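Local coordinates for protein pullulanase (Klebsiella oxytoca, PDB 2YOC) that hydrolyses the alpha-1,6-glucosidic linkages of pullulan and related branched alpha-glucans, and is a substrate of a type 2 secretion system, at residues F134-I142 and V148-A159. Residues are numbered along the deposited sequence; the frame is centred on the assembly and turned at random.
Sequences FTDRTVSVI and VYDSRADAFRAA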
# COMPACT_ATOMS: atom_id res chain seq x y z
N PHE B 134 -51.59 -34.63 -19.03
CA PHE B 134 -52.27 -35.32 -17.92
C PHE B 134 -53.77 -35.16 -18.12
O PHE B 134 -54.38 -34.20 -17.62
CB PHE B 134 -51.82 -34.75 -16.55
CG PHE B 134 -50.33 -34.86 -16.29
CD1 PHE B 134 -49.46 -33.89 -16.76
CD2 PHE B 134 -49.82 -35.93 -15.58
CE1 PHE B 134 -48.08 -34.02 -16.56
CE2 PHE B 134 -48.44 -36.05 -15.35
CZ PHE B 134 -47.58 -35.10 -15.86
N THR B 135 -54.36 -36.08 -18.91
CA THR B 135 -55.77 -36.10 -19.29
C THR B 135 -56.76 -36.02 -18.13
O THR B 135 -57.79 -35.36 -18.27
CB THR B 135 -56.09 -37.18 -20.33
OG1 THR B 135 -55.70 -38.48 -19.86
CG2 THR B 135 -55.41 -36.91 -21.65
N ASP B 136 -56.42 -36.66 -16.99
CA ASP B 136 -57.24 -36.75 -15.77
C ASP B 136 -57.33 -35.47 -14.91
O ASP B 136 -58.26 -35.34 -14.10
CB ASP B 136 -56.79 -37.96 -14.91
CG ASP B 136 -55.29 -38.20 -14.81
OD1 ASP B 136 -54.56 -37.25 -14.44
OD2 ASP B 136 -54.86 -39.33 -15.08
N ARG B 137 -56.34 -34.55 -15.07
CA ARG B 137 -56.20 -33.29 -14.33
C ARG B 137 -55.87 -33.51 -12.84
O ARG B 137 -55.64 -32.55 -12.11
CB ARG B 137 -57.33 -32.29 -14.60
CG ARG B 137 -57.12 -31.56 -15.92
CD ARG B 137 -58.31 -31.54 -16.86
NE ARG B 137 -59.53 -31.12 -16.17
CZ ARG B 137 -59.87 -29.85 -15.96
NH1 ARG B 137 -59.10 -28.87 -16.40
NH2 ARG B 137 -60.98 -29.56 -15.32
N THR B 138 -55.81 -34.80 -12.43
CA THR B 138 -55.38 -35.28 -11.12
C THR B 138 -53.87 -35.56 -11.26
O THR B 138 -53.46 -36.47 -11.97
CB THR B 138 -56.27 -36.40 -10.51
OG1 THR B 138 -55.47 -37.32 -9.76
CG2 THR B 138 -57.10 -37.16 -11.53
N VAL B 139 -53.08 -34.69 -10.64
CA VAL B 139 -51.63 -34.66 -10.71
C VAL B 139 -51.02 -34.71 -9.30
O VAL B 139 -51.69 -34.34 -8.34
CB VAL B 139 -51.25 -33.39 -11.52
CG1 VAL B 139 -50.07 -32.62 -10.95
CG2 VAL B 139 -51.06 -33.71 -12.99
N SER B 140 -49.76 -35.19 -9.18
CA SER B 140 -49.05 -35.29 -7.90
C SER B 140 -47.61 -34.77 -8.00
O SER B 140 -46.94 -34.99 -9.02
CB SER B 140 -49.06 -36.74 -7.41
OG SER B 140 -50.35 -37.30 -7.48
N VAL B 141 -47.13 -34.09 -6.94
CA VAL B 141 -45.77 -33.54 -6.87
C VAL B 141 -45.11 -33.81 -5.50
O VAL B 141 -45.81 -33.93 -4.49
CB VAL B 141 -45.65 -32.04 -7.31
CG1 VAL B 141 -45.93 -31.86 -8.80
CG2 VAL B 141 -46.54 -31.12 -6.48
N ILE B 142 -43.76 -33.92 -5.47
CA ILE B 142 -42.96 -34.14 -4.25
C ILE B 142 -42.06 -32.92 -4.07
O ILE B 142 -41.60 -32.36 -5.08
CB ILE B 142 -42.11 -35.44 -4.29
CG1 ILE B 142 -42.84 -36.62 -4.96
CG2 ILE B 142 -41.63 -35.82 -2.88
CD1 ILE B 142 -41.88 -37.59 -5.67
N VAL B 148 -43.74 -33.79 -12.33
CA VAL B 148 -45.17 -33.91 -12.17
C VAL B 148 -45.53 -35.39 -12.46
O VAL B 148 -45.08 -35.94 -13.47
CB VAL B 148 -45.90 -32.92 -13.12
CG1 VAL B 148 -47.40 -33.10 -13.07
CG2 VAL B 148 -45.53 -31.47 -12.81
N TYR B 149 -46.33 -36.01 -11.57
CA TYR B 149 -46.76 -37.41 -11.71
C TYR B 149 -48.26 -37.48 -11.94
O TYR B 149 -48.99 -36.62 -11.46
CB TYR B 149 -46.37 -38.23 -10.45
CG TYR B 149 -44.89 -38.19 -10.14
CD1 TYR B 149 -44.34 -37.12 -9.43
CD2 TYR B 149 -44.05 -39.20 -10.56
CE1 TYR B 149 -42.97 -37.07 -9.15
CE2 TYR B 149 -42.68 -39.17 -10.28
CZ TYR B 149 -42.15 -38.09 -9.58
OH TYR B 149 -40.80 -38.03 -9.34
N ASP B 150 -48.72 -38.49 -12.70
CA ASP B 150 -50.15 -38.66 -12.97
C ASP B 150 -50.86 -39.25 -11.74
O ASP B 150 -52.07 -39.05 -11.56
CB ASP B 150 -50.40 -39.52 -14.22
CG ASP B 150 -49.74 -40.88 -14.22
OD1 ASP B 150 -48.49 -40.94 -14.10
OD2 ASP B 150 -50.47 -41.90 -14.39
N SER B 151 -50.09 -39.96 -10.91
CA SER B 151 -50.63 -40.59 -9.72
C SER B 151 -49.81 -40.33 -8.48
O SER B 151 -48.62 -40.01 -8.56
CB SER B 151 -50.85 -42.08 -9.94
OG SER B 151 -49.71 -42.87 -9.62
N ARG B 152 -50.46 -40.48 -7.32
CA ARG B 152 -49.86 -40.37 -6.01
C ARG B 152 -48.92 -41.58 -5.85
O ARG B 152 -47.87 -41.46 -5.22
CB ARG B 152 -50.96 -40.40 -4.96
CG ARG B 152 -50.74 -39.43 -3.83
CD ARG B 152 -52.01 -38.66 -3.61
NE ARG B 152 -52.38 -38.53 -2.20
CZ ARG B 152 -53.20 -39.35 -1.56
NH1 ARG B 152 -53.72 -40.40 -2.19
NH2 ARG B 152 -53.50 -39.14 -0.29
N ALA B 153 -49.30 -42.72 -6.48
CA ALA B 153 -48.54 -43.98 -6.51
C ALA B 153 -47.18 -43.77 -7.19
O ALA B 153 -46.13 -43.98 -6.56
CB ALA B 153 -49.35 -45.06 -7.23
N ASP B 154 -47.22 -43.29 -8.46
CA ASP B 154 -46.06 -42.97 -9.31
C ASP B 154 -45.10 -42.03 -8.58
O ASP B 154 -43.88 -42.22 -8.66
CB ASP B 154 -46.52 -42.36 -10.65
CG ASP B 154 -47.16 -43.34 -11.62
OD1 ASP B 154 -47.97 -44.19 -11.17
OD2 ASP B 154 -46.90 -43.22 -12.84
N ALA B 155 -45.66 -41.07 -7.82
CA ALA B 155 -44.91 -40.13 -7.01
C ALA B 155 -44.28 -40.84 -5.81
O ALA B 155 -43.08 -40.72 -5.60
CB ALA B 155 -45.81 -39.01 -6.54
N PHE B 156 -45.08 -41.61 -5.04
CA PHE B 156 -44.62 -42.36 -3.87
C PHE B 156 -43.44 -43.29 -4.22
O PHE B 156 -42.40 -43.28 -3.52
CB PHE B 156 -45.82 -43.11 -3.24
CG PHE B 156 -45.51 -44.05 -2.10
CD1 PHE B 156 -45.25 -45.39 -2.34
CD2 PHE B 156 -45.58 -43.61 -0.78
CE1 PHE B 156 -44.98 -46.26 -1.28
CE2 PHE B 156 -45.32 -44.49 0.27
CZ PHE B 156 -44.99 -45.79 0.01
N ARG B 157 -43.58 -44.05 -5.34
CA ARG B 157 -42.54 -44.96 -5.84
C ARG B 157 -41.23 -44.17 -6.11
O ARG B 157 -40.15 -44.59 -5.69
CB ARG B 157 -43.03 -45.68 -7.12
CG ARG B 157 -44.11 -46.74 -6.89
CD ARG B 157 -44.65 -47.22 -8.23
NE ARG B 157 -45.89 -47.99 -8.12
CZ ARG B 157 -46.98 -47.78 -8.86
NH1 ARG B 157 -47.00 -46.80 -9.76
NH2 ARG B 157 -48.05 -48.55 -8.71
N ALA B 158 -41.38 -43.00 -6.76
CA ALA B 158 -40.30 -42.07 -7.07
C ALA B 158 -39.69 -41.50 -5.80
O ALA B 158 -38.49 -41.34 -5.72
CB ALA B 158 -40.83 -40.95 -7.92
N ALA B 159 -40.52 -41.23 -4.79
CA ALA B 159 -40.07 -40.71 -3.51
C ALA B 159 -39.22 -41.73 -2.76
O ALA B 159 -38.19 -41.38 -2.18
CB ALA B 159 -41.26 -40.30 -2.67
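A single antiparallel bridge, S140 with Y149, joins the edge strand 138-141 of a small three-stranded sheet to the returning chain that leads into helix 152-159, an example of how an edge strand is covered by the segment that follows it. The strand is part of the pullulanase-associated domain, and strand 41-46 pairs with its other edge, parallel to it. In this hydrogen-bonded pair S140 N donates a hydrogen bond to Y149 O at 2.8 Å, tilted 25° from the carbonyl plane, while Y149 N donates to S140 O within the plane of that carbonyl. S140 O also lies at the edge of the Y149 ring, 3.4 Å from Y149 CD1.

V148 divides its two branches: CG2 runs beside V141 CG1, whereas CG1, anti to the backbone N (chi1 175°), sits over one face of the F134 ring, a CH-pi contact 3.9 Å from the centroid, and also packs on V139. The edge of the same ring meets D150, whose CB lies in the ring plane, 3.9 Å from F134 CD2.

At the helix end, S151 takes the N-cap position, with its OG donating to D154 OD1 from above the carboxylate plane. R152 NH2 forms a salt bridge with D94, and Y149 OH bonds to N145. A155 CA of helix 152-159 stands over the centre of one face of the Y149 ring, and I142 packs against both ring and helix, its CD1 3.7 Å from Y149 CE1 and 4.1 Å from A159 CB.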